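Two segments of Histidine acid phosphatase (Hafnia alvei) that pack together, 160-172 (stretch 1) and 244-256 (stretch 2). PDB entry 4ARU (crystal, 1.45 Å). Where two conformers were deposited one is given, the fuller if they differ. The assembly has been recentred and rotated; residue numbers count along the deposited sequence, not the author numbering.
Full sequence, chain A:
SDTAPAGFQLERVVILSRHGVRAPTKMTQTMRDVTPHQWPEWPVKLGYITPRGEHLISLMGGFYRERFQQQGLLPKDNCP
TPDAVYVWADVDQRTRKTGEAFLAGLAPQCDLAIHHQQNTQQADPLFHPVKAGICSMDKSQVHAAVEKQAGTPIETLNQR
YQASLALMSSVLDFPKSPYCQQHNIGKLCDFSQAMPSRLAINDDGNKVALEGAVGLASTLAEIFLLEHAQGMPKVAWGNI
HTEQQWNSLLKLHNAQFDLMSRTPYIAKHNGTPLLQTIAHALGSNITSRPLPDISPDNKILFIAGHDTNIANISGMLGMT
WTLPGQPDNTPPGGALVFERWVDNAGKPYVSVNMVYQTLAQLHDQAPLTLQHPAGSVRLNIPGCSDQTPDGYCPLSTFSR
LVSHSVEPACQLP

Stretch 1, residues 160-172: RYQASLALMSSVL
Stretch 2 244-256: QQWNSLLKLHNAQ

At the apolar centre of the contact, Leu249 (chi1 m, chi2 t) acts as a knob among Ser164, Leu167, Met168 and Val171. Its CA-to-CB bond points sideways, but the branched end turns inward, bringing Leu249 CD2 to 3.8 Å from Leu167 CG and 3.9 Å from Met168 CE. Leu167 (t, p) points toward the partner helix and also lays Leu167 CD2 3.6 Å from Gln245 O. Met168 (t, p, p) starts sideways; its flexible thioether chain lets the terminal methyl reach the knob.

The two helices, 162-172 and 244-256, cross steeply around this knob: their N-to-C directions make an angle of 112°, their axes approach to 8.6 Å, and Ser164 and Ser248 mark the register, with CA atoms 5.3 Å apart. Most residues lie near phi/psi -65/-41, with psi relaxing to about -20° at Leu172 and -17° at Leu250. The contact buries 611 Å² in all.

One turn along the second helix, Leu252 (m, t) likewise curls inward. Leu252 CD2 lies 3.7 Å from Tyr161 CB and 3.8 Å from Leu165 CD2, while Leu252 CG is 3.8 Å from Ser164 CB. Tyr161, at the N-cap position with phi/psi -128/39, uses chi1 m and chi2 -71° to bring its ring against Ala255, where Ala255 CB is 3.6 Å from Tyr161 CZ and 3.3 Å from Tyr161 OH. The small methyl of Ala255 accommodates the ring at this short range.

Where the backbones come closest, small serines fit. Ser164 (m) and Ser248 (t) both point toward the opposing helix, and Ser164 OG and Ser248 OG hydrogen-bond at 2.9 Å, giving two buried hydroxyls a polar partner in each other.

At the exposed edge, Lys251 (t, t, p, t) passes Ser164, with Lys251 CE 3.0 Å from Ser164 OG. Its ammonium finds water: Lys251 NZ donates to water 1 (3.1 Å), which donates to Arg160 O (3.0 Å), and to water 2 (3.2 Å), which also accepts from Ser164 N (3.1 Å).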

# COMPACT_ATOMS: atom_id res chain seq x y z
N ARG A 160 8.91 6.00 22.51
CA ARG A 160 7.84 6.78 21.90
C ARG A 160 6.51 6.03 21.96
O ARG A 160 5.44 6.62 21.80
CB ARG A 160 8.19 7.13 20.44
CG ARG A 160 7.14 7.88 19.67
CD ARG A 160 7.69 8.33 18.35
NE ARG A 160 8.71 9.35 18.51
CZ ARG A 160 9.49 9.80 17.53
NH1 ARG A 160 9.41 9.24 16.30
NH2 ARG A 160 10.35 10.79 17.80
N TYR A 161 6.57 4.72 22.13
CA TYR A 161 5.41 3.85 21.96
C TYR A 161 5.16 2.93 23.15
O TYR A 161 4.73 1.78 22.98
CB TYR A 161 5.55 3.03 20.67
CG TYR A 161 5.62 3.88 19.45
CD1 TYR A 161 4.53 4.56 18.99
CD2 TYR A 161 6.82 4.04 18.80
CE1 TYR A 161 4.61 5.37 17.85
CE2 TYR A 161 6.94 4.86 17.69
CZ TYR A 161 5.83 5.53 17.22
OH TYR A 161 5.90 6.41 16.15
N GLN A 162 5.37 3.42 24.36
CA GLN A 162 5.25 2.59 25.53
C GLN A 162 3.87 1.97 25.70
O GLN A 162 3.77 0.76 25.92
CB GLN A 162 5.73 3.35 26.75
CG GLN A 162 7.25 3.51 26.74
CD GLN A 162 8.03 2.15 26.70
OE1 GLN A 162 8.58 1.72 25.67
NE2 GLN A 162 8.05 1.47 27.86
N ALA A 163 2.81 2.74 25.55
CA ALA A 163 1.46 2.18 25.72
C ALA A 163 1.09 1.11 24.68
O ALA A 163 0.53 0.06 24.99
CB ALA A 163 0.43 3.30 25.70
N SER A 164 1.43 1.37 23.43
CA SER A 164 1.14 0.46 22.34
C SER A 164 1.93 -0.84 22.48
O SER A 164 1.41 -1.95 22.27
CB SER A 164 1.44 1.13 21.01
OG SER A 164 0.54 2.20 20.77
N LEU A 165 3.20 -0.71 22.88
CA LEU A 165 4.02 -1.91 23.08
C LEU A 165 3.50 -2.72 24.27
O LEU A 165 3.46 -3.97 24.26
CB LEU A 165 5.49 -1.55 23.25
CG LEU A 165 6.21 -1.03 22.01
CD1 LEU A 165 7.65 -0.60 22.27
CD2 LEU A 165 6.20 -2.11 20.94
N ALA A 166 3.04 -2.04 25.31
CA ALA A 166 2.46 -2.73 26.46
C ALA A 166 1.17 -3.45 26.08
O ALA A 166 0.93 -4.56 26.51
CB ALA A 166 2.21 -1.78 27.61
N LEU A 167 0.38 -2.81 25.22
CA LEU A 167 -0.84 -3.48 24.73
C LEU A 167 -0.50 -4.70 23.90
O LEU A 167 -1.10 -5.76 24.05
CB LEU A 167 -1.70 -2.52 23.92
CG LEU A 167 -2.96 -3.10 23.26
CD1 LEU A 167 -3.92 -3.61 24.31
CD2 LEU A 167 -3.61 -2.03 22.40
N MET A 168 0.49 -4.58 23.03
CA MET A 168 0.90 -5.73 22.22
C MET A 168 1.32 -6.87 23.17
O MET A 168 0.97 -8.04 22.96
CB MET A 168 2.06 -5.39 21.28
CG MET A 168 2.54 -6.55 20.42
SD MET A 168 1.27 -7.37 19.40
CE MET A 168 1.11 -6.25 18.05
N SER A 169 2.13 -6.55 24.16
CA SER A 169 2.52 -7.56 25.16
C SER A 169 1.35 -8.29 25.79
O SER A 169 1.36 -9.51 25.86
CB SER A 169 3.41 -6.90 26.23
OG SER A 169 3.87 -7.84 27.18
N SER A 170 0.31 -7.54 26.15
CA SER A 170 -0.85 -8.12 26.80
C SER A 170 -1.66 -8.99 25.83
O SER A 170 -2.12 -10.05 26.22
CB SER A 170 -1.71 -7.02 27.48
OG SER A 170 -2.37 -6.20 26.55
N VAL A 171 -1.80 -8.55 24.59
CA VAL A 171 -2.52 -9.32 23.56
C VAL A 171 -1.81 -10.66 23.29
O VAL A 171 -2.47 -11.69 23.14
CB VAL A 171 -2.62 -8.49 22.26
CG1 VAL A 171 -3.02 -9.35 21.06
CG2 VAL A 171 -3.56 -7.31 22.47
N LEU A 172 -0.48 -10.63 23.25
CA LEU A 172 0.31 -11.83 23.10
C LEU A 172 0.37 -12.69 24.34
O LEU A 172 0.70 -13.87 24.23
CB LEU A 172 1.78 -11.44 22.75
CG LEU A 172 1.94 -10.74 21.41
CD1 LEU A 172 3.35 -10.24 21.36
CD2 LEU A 172 1.63 -11.67 20.24
N GLN A 244 -10.15 1.48 20.07
CA GLN A 244 -8.95 2.09 20.64
C GLN A 244 -7.80 1.11 20.63
O GLN A 244 -6.68 1.47 20.33
CB GLN A 244 -9.24 2.57 22.08
CG GLN A 244 -8.05 3.31 22.74
CD GLN A 244 -6.96 2.42 23.34
OE1 GLN A 244 -7.21 1.31 23.83
NE2 GLN A 244 -5.74 2.89 23.26
N GLN A 245 -8.07 -0.15 20.91
CA GLN A 245 -6.99 -1.16 20.88
C GLN A 245 -6.50 -1.39 19.47
O GLN A 245 -5.32 -1.44 19.26
CB GLN A 245 -7.47 -2.46 21.51
CG GLN A 245 -7.61 -2.36 23.02
CD GLN A 245 -8.32 -3.57 23.60
OE1 GLN A 245 -9.09 -4.26 22.93
NE2 GLN A 245 -8.09 -3.79 24.87
N TRP A 246 -7.41 -1.55 18.51
CA TRP A 246 -6.99 -1.66 17.12
C TRP A 246 -6.12 -0.48 16.73
O TRP A 246 -5.09 -0.66 16.09
CB TRP A 246 -8.19 -1.71 16.17
CG TRP A 246 -8.82 -3.06 16.00
CD1 TRP A 246 -10.04 -3.41 16.38
CD2 TRP A 246 -8.23 -4.19 15.39
NE1 TRP A 246 -10.28 -4.75 16.07
CE2 TRP A 246 -9.17 -5.25 15.46
CE3 TRP A 246 -7.01 -4.41 14.80
CZ2 TRP A 246 -8.91 -6.53 14.93
CZ3 TRP A 246 -6.71 -5.68 14.29
CH2 TRP A 246 -7.67 -6.72 14.38
N ASN A 247 -6.54 0.73 17.09
CA ASN A 247 -5.76 1.90 16.69
C ASN A 247 -4.41 1.91 17.33
O ASN A 247 -3.44 2.27 16.67
CB ASN A 247 -6.51 3.21 17.00
CG ASN A 247 -7.77 3.40 16.16
OD1 ASN A 247 -7.94 2.77 15.12
ND2 ASN A 247 -8.65 4.24 16.62
N SER A 248 -4.33 1.52 18.58
CA SER A 248 -3.08 1.55 19.31
C SER A 248 -2.11 0.52 18.73
O SER A 248 -0.93 0.81 18.54
CB SER A 248 -3.35 1.26 20.80
OG SER A 248 -2.11 1.17 21.51
N LEU A 249 -2.58 -0.67 18.39
CA LEU A 249 -1.68 -1.66 17.79
C LEU A 249 -1.22 -1.25 16.39
O LEU A 249 -0.03 -1.36 16.02
CB LEU A 249 -2.38 -3.00 17.71
CG LEU A 249 -2.77 -3.64 19.04
CD1 LEU A 249 -3.71 -4.86 18.86
CD2 LEU A 249 -1.52 -3.99 19.86
N LEU A 250 -2.14 -0.74 15.58
CA LEU A 250 -1.75 -0.38 14.20
C LEU A 250 -0.91 0.89 14.18
O LEU A 250 -0.19 1.08 13.21
CB LEU A 250 -3.01 -0.27 13.30
CG LEU A 250 -3.40 -1.57 12.55
CD1 LEU A 250 -2.34 -2.12 11.58
CD2 LEU A 250 -3.83 -2.63 13.54
N LYS A 251 -0.92 1.67 15.24
CA LYS A 251 -0.01 2.82 15.37
C LYS A 251 1.43 2.36 15.18
O LYS A 251 2.25 3.01 14.50
CB LYS A 251 -0.19 3.47 16.73
CG LYS A 251 0.72 4.67 16.92
CD LYS A 251 0.33 5.56 18.10
CE LYS A 251 0.14 4.79 19.35
NZ LYS A 251 -0.02 5.75 20.47
N LEU A 252 1.76 1.20 15.69
CA LEU A 252 3.11 0.66 15.57
C LEU A 252 3.43 0.30 14.14
O LEU A 252 4.53 0.53 13.65
CB LEU A 252 3.28 -0.58 16.46
CG LEU A 252 3.14 -0.30 17.96
CD1 LEU A 252 2.78 -1.57 18.74
CD2 LEU A 252 4.42 0.28 18.51
N HIS A 253 2.45 -0.28 13.44
CA HIS A 253 2.64 -0.64 12.06
C HIS A 253 2.80 0.61 11.21
O HIS A 253 3.68 0.67 10.37
CB HIS A 253 1.43 -1.46 11.64
CG HIS A 253 1.40 -1.80 10.19
ND1 HIS A 253 2.14 -2.83 9.65
CD2 HIS A 253 0.68 -1.28 9.17
CE1 HIS A 253 1.91 -2.90 8.35
NE2 HIS A 253 1.02 -1.98 8.04
N ASN A 254 1.94 1.62 11.42
CA ASN A 254 2.04 2.82 10.61
C ASN A 254 3.34 3.57 10.87
O ASN A 254 3.91 4.16 9.95
CB ASN A 254 0.84 3.70 10.83
CG ASN A 254 -0.44 3.07 10.33
OD1 ASN A 254 -0.45 2.35 9.30
ND2 ASN A 254 -1.54 3.32 11.03
N ALA A 255 3.86 3.46 12.08
CA ALA A 255 5.13 4.10 12.40
C ALA A 255 6.28 3.40 11.69
O ALA A 255 7.17 4.04 11.14
CB ALA A 255 5.33 4.14 13.89
N GLN A 256 6.28 2.08 11.70
CA GLN A 256 7.30 1.32 10.99
C GLN A 256 7.30 1.69 9.52
O GLN A 256 8.34 1.89 8.92
CB GLN A 256 7.09 -0.16 11.23
CG GLN A 256 8.16 -1.03 10.65
CD GLN A 256 7.71 -1.71 9.45
OE1 GLN A 256 6.57 -2.21 9.38
NE2 GLN A 256 8.58 -1.74 8.46
O HOH W 1 2.70 7.14 20.74
O HOH W 2 2.06 4.16 22.26